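Local coordinates for hypothetical protein XAC2396 (Xanthomonas axonopodis pv. citri, PDB 2G3W), which is of unknown function but belongs to the YaeQ family, whose compact fold is built around a variation of the PD-(D/E)XK nuclease motif, at residues A[124-138]-A[170-182]. Numbering follows the deposited sequence.
Sequences GRYRNLRVIELDSQA and VTLTPMVRQAPAE
Q178 pairs with V131 in an antiparallel ladder, V131 N donating to Q178 O at 2.9 Å, while Q178 N returns a longer bond to V131 O. V131 O also takes a weak bond from R177 N, so two consecutive residues, R177 and Q178, sit opposite one on the partner strand, a classic beta bulge. With CG anti to the backbone N (chi1 -169°), the extended Q178 side chain crosses that of L129 at about a right angle. Q178 NE2 donates to a water oxygen 2.8 Å away that in turn donates to Y126 O and L129 O; M123 O is another acceptor of NE2, and OE1 takes a bond from N24 of the second subunit. Past the bulge, E133 and M175 exchange two backbone bonds, M175 N to E133 O being nearly straight (174°). E133 extends so that OE1 meets R177 NH2 at 2.6 Å, a salt bridge at the guanidinium edge with the carboxylate and guanidinium planes 49° apart. P180 CD, 3.8 Å from R130 NH2, lies over one guanidinium face of R130, whose NE pairs with E101. In the sheet, strand 129-133 lies between 168-176, antiparallel to it, and 101-106, parallel to it, with helix 110-123 against V131, E133, R177 and Q178.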
ATOM      1  N   GLY A 124      -2.518  11.166  -8.862  1.00 38.76           N
ATOM      2  CA  GLY A 124      -1.644  10.345  -9.716  1.00 37.55           C
ATOM      3  C   GLY A 124      -0.670  11.163 -10.562  1.00 36.43           C
ATOM      4  O   GLY A 124       0.319  10.610 -11.056  1.00 36.54           O
ATOM      5  N   ARG A 125      -0.935  12.472 -10.716  1.00 34.51           N
ATOM      6  CA  ARG A 125      -0.031  13.428 -11.452  1.00 32.93           C
ATOM      7  C   ARG A 125       1.285  13.641 -10.681  1.00 31.86           C
ATOM      8  O   ARG A 125       2.258  14.182 -11.225  1.00 31.56           O
ATOM      9  CB  ARG A 125      -0.714  14.804 -11.637  1.00 32.52           C
ATOM     10  CG  ARG A 125      -1.039  15.512 -10.292  1.00 32.40           C
ATOM     11  CD  ARG A 125      -1.776  16.845 -10.409  1.00 33.52           C
ATOM     12  NE  ARG A 125      -0.857  17.961 -10.707  1.00 35.33           N
ATOM     13  CZ  ARG A 125      -1.222  19.238 -10.856  1.00 35.47           C
ATOM     14  NH1 ARG A 125      -2.496  19.598 -10.728  1.00 35.36           N
ATOM     15  NH2 ARG A 125      -0.313  20.166 -11.125  1.00 35.94           N
ATOM     16  N   TYR A 126       1.327  13.234  -9.416  1.00 31.38           N
ATOM     17  CA  TYR A 126       2.559  13.414  -8.602  1.00 31.67           C
ATOM     18  C   TYR A 126       3.324  12.109  -8.432  1.00 32.58           C
ATOM     19  O   TYR A 126       2.706  11.081  -8.197  1.00 33.93           O
ATOM     20  CB  TYR A 126       2.241  13.991  -7.215  1.00 31.58           C
ATOM     21  CG  TYR A 126       1.470  15.302  -7.251  1.00 32.09           C
ATOM     22  CD1 TYR A 126       2.086  16.482  -7.669  1.00 31.71           C
ATOM     23  CD2 TYR A 126       0.164  15.358  -6.810  1.00 32.28           C
ATOM     24  CE1 TYR A 126       1.395  17.679  -7.705  1.00 32.93           C
ATOM     25  CE2 TYR A 126      -0.533  16.551  -6.802  1.00 29.54           C
ATOM     26  CZ  TYR A 126       0.093  17.709  -7.275  1.00 32.76           C
ATOM     27  OH  TYR A 126      -0.596  18.893  -7.317  1.00 31.93           O
ATOM     28  N   ARG A 127       4.653  12.140  -8.520  1.00 31.81           N
ATOM     29  CA  ARG A 127       5.449  10.901  -8.360  1.00 31.57           C
ATOM     30  C   ARG A 127       6.226  10.787  -7.006  1.00 32.01           C
ATOM     31  O   ARG A 127       6.806   9.737  -6.688  1.00 30.91           O
ATOM     32  CB  ARG A 127       6.351  10.652  -9.603  1.00 32.72           C
ATOM     33  CG  ARG A 127       7.567  11.591  -9.677  1.00 33.66           C
ATOM     34  CD  ARG A 127       8.530  11.291 -10.834  0.25 30.11           C
ATOM     35  NE  ARG A 127       8.600   9.887 -11.265  0.25 25.60           N
ATOM     36  CZ  ARG A 127       9.472   8.979 -10.823  0.25 22.88           C
ATOM     37  NH1 ARG A 127      10.359   9.284  -9.894  0.25 20.06           N
ATOM     38  NH2 ARG A 127       9.436   7.743 -11.303  0.25 21.73           N
ATOM     39  N   ASN A 128       6.213  11.855  -6.207  1.00 30.86           N
ATOM     40  CA  ASN A 128       7.006  11.919  -4.977  1.00 32.43           C
ATOM     41  C   ASN A 128       6.101  12.138  -3.779  1.00 32.19           C
ATOM     42  O   ASN A 128       6.527  12.602  -2.721  1.00 32.84           O
ATOM     43  CB  ASN A 128       8.064  13.020  -5.073  1.00 32.35           C
ATOM     44  CG  ASN A 128       7.456  14.431  -5.204  1.00 34.05           C
ATOM     45  OD1 ASN A 128       6.394  14.615  -5.797  1.00 32.75           O
ATOM     46  ND2 ASN A 128       8.158  15.430  -4.660  1.00 34.87           N
ATOM     47  N   LEU A 129       4.843  11.790  -3.957  1.00 31.96           N
ATOM     48  CA  LEU A 129       3.831  11.972  -2.934  1.00 32.12           C
ATOM     49  C   LEU A 129       3.497  10.657  -2.253  1.00 31.92           C
ATOM     50  O   LEU A 129       3.350   9.636  -2.908  1.00 31.28           O
ATOM     51  CB  LEU A 129       2.568  12.546  -3.591  1.00 32.78           C
ATOM     52  CG  LEU A 129       1.302  12.702  -2.732  1.00 35.20           C
ATOM     53  CD1 LEU A 129       1.546  13.613  -1.546  1.00 30.83           C
ATOM     54  CD2 LEU A 129       0.204  13.282  -3.642  1.00 31.08           C
ATOM     55  N   ARG A 130       3.419  10.683  -0.927  1.00 31.75           N
ATOM     56  CA  ARG A 130       2.908   9.567  -0.133  1.00 31.57           C
ATOM     57  C   ARG A 130       1.617  10.007   0.571  1.00 31.39           C
ATOM     58  O   ARG A 130       1.592  11.040   1.246  1.00 33.51           O
ATOM     59  CB  ARG A 130       3.978   9.144   0.911  1.00 30.75           C
ATOM     60  CG  ARG A 130       3.554   7.996   1.830  1.00 31.02           C
ATOM     61  CD  ARG A 130       4.694   7.688   2.871  1.00 30.78           C
ATOM     62  NE  ARG A 130       5.851   7.200   2.133  1.00 39.10           N
ATOM     63  CZ  ARG A 130       5.999   5.957   1.676  1.00 38.22           C
ATOM     64  NH1 ARG A 130       5.072   5.018   1.885  1.00 42.71           N
ATOM     65  NH2 ARG A 130       7.068   5.661   0.988  1.00 38.53           N
ATOM     66  N   VAL A 131       0.529   9.266   0.402  1.00 31.33           N
ATOM     67  CA  VAL A 131      -0.710   9.614   1.075  1.00 32.00           C
ATOM     68  C   VAL A 131      -1.063   8.441   1.949  1.00 33.11           C
ATOM     69  O   VAL A 131      -1.088   7.281   1.488  1.00 32.62           O
ATOM     70  CB  VAL A 131      -1.894   9.938   0.086  1.00 32.86           C
ATOM     71  CG1 VAL A 131      -3.213  10.222   0.912  1.00 32.21           C
ATOM     72  CG2 VAL A 131      -1.544  11.133  -0.792  1.00 30.99           C
ATOM     73  N   ILE A 132      -1.248   8.722   3.236  1.00 34.76           N
ATOM     74  CA  ILE A 132      -1.713   7.692   4.155  1.00 36.88           C
ATOM     75  C   ILE A 132      -2.977   8.118   4.901  1.00 37.07           C
ATOM     76  O   ILE A 132      -3.242   9.328   5.095  1.00 37.55           O
ATOM     77  CB  ILE A 132      -0.634   7.213   5.138  1.00 37.04           C
ATOM     78  CG1 ILE A 132      -0.391   8.203   6.226  1.00 39.60           C
ATOM     79  CG2 ILE A 132       0.726   6.805   4.428  1.00 39.40           C
ATOM     80  CD1 ILE A 132       0.146   7.522   7.437  1.00 47.01           C
ATOM     81  N   GLU A 133      -3.773   7.120   5.277  1.00 36.14           N
ATOM     82  CA  GLU A 133      -4.995   7.386   6.031  1.00 36.15           C
ATOM     83  C   GLU A 133      -4.973   6.554   7.310  1.00 35.56           C
ATOM     84  O   GLU A 133      -4.686   5.351   7.266  1.00 35.12           O
ATOM     85  CB  GLU A 133      -6.244   7.037   5.238  1.00 36.20           C
ATOM     86  CG  GLU A 133      -7.458   7.122   6.146  1.00 40.22           C
ATOM     87  CD  GLU A 133      -8.764   7.108   5.419  1.00 45.09           C
ATOM     88  OE1 GLU A 133      -8.764   7.015   4.175  1.00 48.96           O
ATOM     89  OE2 GLU A 133      -9.813   7.225   6.097  1.00 52.66           O
ATOM     90  N   LEU A 134      -5.282   7.220   8.421  1.00 34.89           N
ATOM     91  CA  LEU A 134      -5.424   6.573   9.714  1.00 34.81           C
ATOM     92  C   LEU A 134      -6.901   6.524  10.101  1.00 33.95           C
ATOM     93  O   LEU A 134      -7.628   7.480   9.884  1.00 34.75           O
ATOM     94  CB  LEU A 134      -4.678   7.391  10.755  1.00 33.14           C
ATOM     95  CG  LEU A 134      -3.248   7.794  10.404  1.00 35.88           C
ATOM     96  CD1 LEU A 134      -2.644   8.715  11.531  1.00 35.73           C
ATOM     97  CD2 LEU A 134      -2.380   6.544  10.159  1.00 34.99           C
ATOM     98  N   ASP A 135      -7.319   5.418  10.706  1.00 33.27           N
ATOM     99  CA  ASP A 135      -8.690   5.247  11.185  1.00 32.58           C
ATOM    100  C   ASP A 135      -9.002   6.333  12.203  1.00 31.47           C
ATOM    101  O   ASP A 135      -8.266   6.484  13.179  1.00 29.81           O
ATOM    102  CB  ASP A 135      -8.823   3.878  11.847  1.00 32.80           C
ATOM    103  CG  ASP A 135     -10.259   3.601  12.352  1.00 37.44           C
ATOM    104  OD1 ASP A 135     -10.602   4.075  13.438  1.00 39.39           O
ATOM    105  OD2 ASP A 135     -11.040   2.919  11.656  1.00 42.36           O
ATOM    106  N   SER A 136     -10.097   7.064  11.997  1.00 30.75           N
ATOM    107  CA  SER A 136     -10.427   8.206  12.864  1.00 32.06           C
ATOM    108  C   SER A 136     -10.787   7.792  14.290  1.00 31.71           C
ATOM    109  O   SER A 136     -10.612   8.562  15.229  1.00 31.08           O
ATOM    110  CB  SER A 136     -11.581   9.028  12.290  1.00 33.28           C
ATOM    111  OG  SER A 136     -12.700   8.215  12.039  1.00 33.92           O
ATOM    112  N   GLN A 137     -11.339   6.596  14.458  1.00 32.54           N
ATOM    113  CA  GLN A 137     -11.709   6.159  15.805  1.00 33.10           C
ATOM    114  C   GLN A 137     -10.450   5.864  16.613  1.00 32.97           C
ATOM    115  O   GLN A 137     -10.395   6.135  17.812  1.00 32.06           O
ATOM    116  CB  GLN A 137     -12.648   4.969  15.768  1.00 32.89           C
ATOM    117  CG  GLN A 137     -14.065   5.387  15.473  1.00 36.85           C
ATOM    118  CD  GLN A 137     -14.992   4.222  15.365  1.00 41.56           C
ATOM    119  OE1 GLN A 137     -14.790   3.326  14.531  1.00 44.49           O
ATOM    120  NE2 GLN A 137     -16.022   4.211  16.204  1.00 42.44           N
ATOM    121  N   ALA A 138      -9.432   5.352  15.930  1.00 32.58           N
ATOM    122  CA  ALA A 138      -8.141   5.061  16.579  1.00 32.80           C
ATOM    123  C   ALA A 138      -7.365   6.329  16.974  1.00 33.39           C
ATOM    124  O   ALA A 138      -6.838   6.417  18.089  1.00 33.17           O
ATOM    125  CB  ALA A 138      -7.280   4.120  15.685  1.00 32.49           C
ATOM    126  N   VAL A 170      -3.107   1.984  21.862  1.00 35.17           N
ATOM    127  CA  VAL A 170      -3.857   2.069  20.604  1.00 35.03           C
ATOM    128  C   VAL A 170      -3.013   1.393  19.538  1.00 35.59           C
ATOM    129  O   VAL A 170      -1.811   1.668  19.437  1.00 35.13           O
ATOM    130  CB  VAL A 170      -4.103   3.540  20.176  1.00 35.05           C
ATOM    131  CG1 VAL A 170      -4.833   3.616  18.792  1.00 35.29           C
ATOM    132  CG2 VAL A 170      -4.870   4.306  21.252  1.00 34.01           C
ATOM    133  N   THR A 171      -3.649   0.507  18.764  1.00 35.25           N
ATOM    134  CA  THR A 171      -3.039  -0.161  17.615  1.00 35.10           C
ATOM    135  C   THR A 171      -3.854   0.150  16.374  1.00 35.32           C
ATOM    136  O   THR A 171      -5.093   0.094  16.378  1.00 36.15           O
ATOM    137  CB  THR A 171      -2.946  -1.719  17.794  1.00 35.01           C
ATOM    138  OG1 THR A 171      -2.345  -2.029  19.043  1.00 32.29           O
ATOM    139  CG2 THR A 171      -2.110  -2.370  16.700  1.00 34.89           C
ATOM    140  N   LEU A 172      -3.149   0.515  15.324  1.00 35.56           N
ATOM    141  CA  LEU A 172      -3.768   0.809  14.029  1.00 36.03           C
ATOM    142  C   LEU A 172      -2.859   0.437  12.859  1.00 35.79           C
ATOM    143  O   LEU A 172      -1.650   0.326  13.016  1.00 35.30           O
ATOM    144  CB  LEU A 172      -4.149   2.278  13.954  1.00 35.27           C
ATOM    145  CG  LEU A 172      -3.058   3.347  13.952  1.00 36.22           C
ATOM    146  CD1 LEU A 172      -3.597   4.597  13.306  1.00 38.27           C
ATOM    147  CD2 LEU A 172      -2.595   3.671  15.352  1.00 36.76           C
ATOM    148  N   THR A 173      -3.463   0.247  11.691  1.00 36.00           N
ATOM    149  CA  THR A 173      -2.758  -0.090  10.471  1.00 36.48           C
ATOM    150  C   THR A 173      -2.988   1.043   9.485  1.00 35.87           C
ATOM    151  O   THR A 173      -4.098   1.173   8.943  1.00 34.58           O
ATOM    152  CB  THR A 173      -3.330  -1.333   9.865  1.00 36.73           C
ATOM    153  OG1 THR A 173      -3.265  -2.371  10.837  1.00 40.09           O
ATOM    154  CG2 THR A 173      -2.561  -1.753   8.589  1.00 40.04           C
ATOM    155  N   PRO A 174      -1.962   1.885   9.284  1.00 34.86           N
ATOM    156  CA  PRO A 174      -2.115   3.000   8.340  1.00 35.57           C
ATOM    157  C   PRO A 174      -2.410   2.493   6.944  1.00 34.90           C
ATOM    158  O   PRO A 174      -1.877   1.457   6.531  1.00 35.62           O
ATOM    159  CB  PRO A 174      -0.773   3.709   8.407  1.00 34.61           C
ATOM    160  CG  PRO A 174      -0.240   3.331   9.831  1.00 35.19           C
ATOM    161  CD  PRO A 174      -0.655   1.901   9.955  1.00 35.32           C
HETATM  162  N   MSE A 175      -3.315   3.161   6.255  1.00 34.12           N
HETATM  163  CA  MSE A 175      -3.651   2.762   4.909  1.00 35.73           C
HETATM  164  C   MSE A 175      -2.849   3.613   3.905  1.00 34.36           C
HETATM  165  O   MSE A 175      -2.928   4.819   3.908  1.00 33.59           O
HETATM  166  CB  MSE A 175      -5.187   2.791   4.674  1.00 35.15           C
HETATM  167  CG  MSE A 175      -5.598   2.797   3.202  1.00 42.69           C
HETATM  168 SE   MSE A 175      -5.202   1.111   2.319  0.80 58.73          SE
HETATM  169  CE  MSE A 175      -5.539   1.757   0.433  1.00 42.77           C
ATOM    170  N   VAL A 176      -2.077   2.960   3.045  1.00 33.52           N
ATOM    171  CA  VAL A 176      -1.288   3.699   2.066  1.00 33.48           C
ATOM    172  C   VAL A 176      -2.120   3.910   0.779  1.00 33.14           C
ATOM    173  O   VAL A 176      -2.338   2.969   0.021  1.00 34.16           O
ATOM    174  CB  VAL A 176       0.028   2.987   1.776  1.00 34.16           C
ATOM    175  CG1 VAL A 176       0.871   3.814   0.822  1.00 33.87           C
ATOM    176  CG2 VAL A 176       0.800   2.742   3.106  1.00 32.89           C
ATOM    177  N   ARG A 177      -2.626   5.124   0.577  1.00 32.16           N
ATOM    178  CA  ARG A 177      -3.339   5.489  -0.642  1.00 32.07           C
ATOM    179  C   ARG A 177      -2.407   5.702  -1.828  1.00 31.18           C
ATOM    180  O   ARG A 177      -2.793   5.510  -2.956  1.00 30.38           O
ATOM    181  CB  ARG A 177      -4.137   6.787  -0.409  1.00 32.68           C
ATOM    182  CG  ARG A 177      -5.153   6.707   0.740  1.00 36.30           C
ATOM    183  CD  ARG A 177      -6.371   5.909   0.333  1.00 39.26           C
ATOM    184  NE  ARG A 177      -7.489   6.060   1.293  1.00 41.79           N
ATOM    185  CZ  ARG A 177      -8.567   5.280   1.299  1.00 43.89           C
ATOM    186  NH1 ARG A 177      -8.674   4.293   0.416  1.00 43.38           N
ATOM    187  NH2 ARG A 177      -9.549   5.472   2.181  1.00 41.67           N
ATOM    188  N   GLN A 178      -1.189   6.163  -1.581  1.00 30.60           N
ATOM    189  CA  GLN A 178      -0.248   6.411  -2.668  1.00 30.62           C
ATOM    190  C   GLN A 178       1.139   6.392  -2.072  1.00 31.21           C
ATOM    191  O   GLN A 178       1.297   6.864  -0.966  1.00 31.02           O
ATOM    192  CB  GLN A 178      -0.513   7.789  -3.284  1.00 29.98           C
ATOM    193  CG  GLN A 178       0.250   8.006  -4.603  1.00 33.05           C
ATOM    194  CD  GLN A 178      -0.259   9.168  -5.441  1.00 30.28           C
ATOM    195  OE1 GLN A 178      -1.456   9.342  -5.591  1.00 32.33           O
ATOM    196  NE2 GLN A 178       0.663   9.932  -6.035  1.00 29.66           N
ATOM    197  N   ALA A 179       2.129   5.839  -2.775  1.00 32.14           N
ATOM    198  CA  ALA A 179       3.515   5.920  -2.309  1.00 33.33           C
ATOM    199  C   ALA A 179       4.416   6.232  -3.498  1.00 35.05           C
ATOM    200  O   ALA A 179       4.089   5.827  -4.610  1.00 35.53           O
ATOM    201  CB  ALA A 179       3.929   4.608  -1.630  1.00 33.64           C
ATOM    202  N   PRO A 180       5.537   6.971  -3.287  1.00 35.59           N
ATOM    203  CA  PRO A 180       6.495   7.188  -4.385  1.00 37.13           C
ATOM    204  C   PRO A 180       7.008   5.888  -5.022  1.00 38.96           C
ATOM    205  O   PRO A 180       7.162   4.884  -4.333  1.00 38.38           O
ATOM    206  CB  PRO A 180       7.684   7.904  -3.715  1.00 36.66           C
ATOM    207  CG  PRO A 180       7.190   8.430  -2.426  1.00 36.09           C
ATOM    208  CD  PRO A 180       5.914   7.685  -2.051  1.00 35.70           C
ATOM    209  N   ALA A 181       7.253   5.915  -6.332  1.00 41.02           N
ATOM    210  CA  ALA A 181       7.905   4.799  -7.004  1.00 43.91           C
ATOM    211  C   ALA A 181       9.267   4.570  -6.373  1.00 45.49           C
ATOM    212  O   ALA A 181      10.005   5.516  -6.102  1.00 45.82           O
ATOM    213  CB  ALA A 181       8.040   5.047  -8.509  1.00 43.93           C
ATOM    214  N   GLU A 182       9.551   3.315  -6.069  1.00 47.55           N
ATOM    215  CA  GLU A 182      10.891   2.914  -5.660  1.00 49.84           C
ATOM    216  C   GLU A 182      11.784   2.666  -6.880  1.00 50.11           C
ATOM    217  O   GLU A 182      11.334   2.467  -8.013  1.00 50.67           O
ATOM    218  CB  GLU A 182      10.838   1.676  -4.758  1.00 50.41           C
ATOM    219  CG  GLU A 182       9.695   0.708  -5.074  1.00 53.59           C
ATOM    220  CD  GLU A 182       9.253  -0.089  -3.854  1.00 57.63           C
ATOM    221  OE1 GLU A 182       8.984   0.534  -2.798  1.00 59.81           O
ATOM    222  OE2 GLU A 182       9.180  -1.341  -3.950  1.00 59.51           O
ATOM    223  OXT GLU A 182      13.005   2.659  -6.752  1.00 51.25           O
TER
HETATM  224  O   HOH W   1       3.406   9.603  -5.608  1.00 31.80           O
HETATM  225  O   HOH W   2      -5.580   3.070  10.307  1.00 34.51           O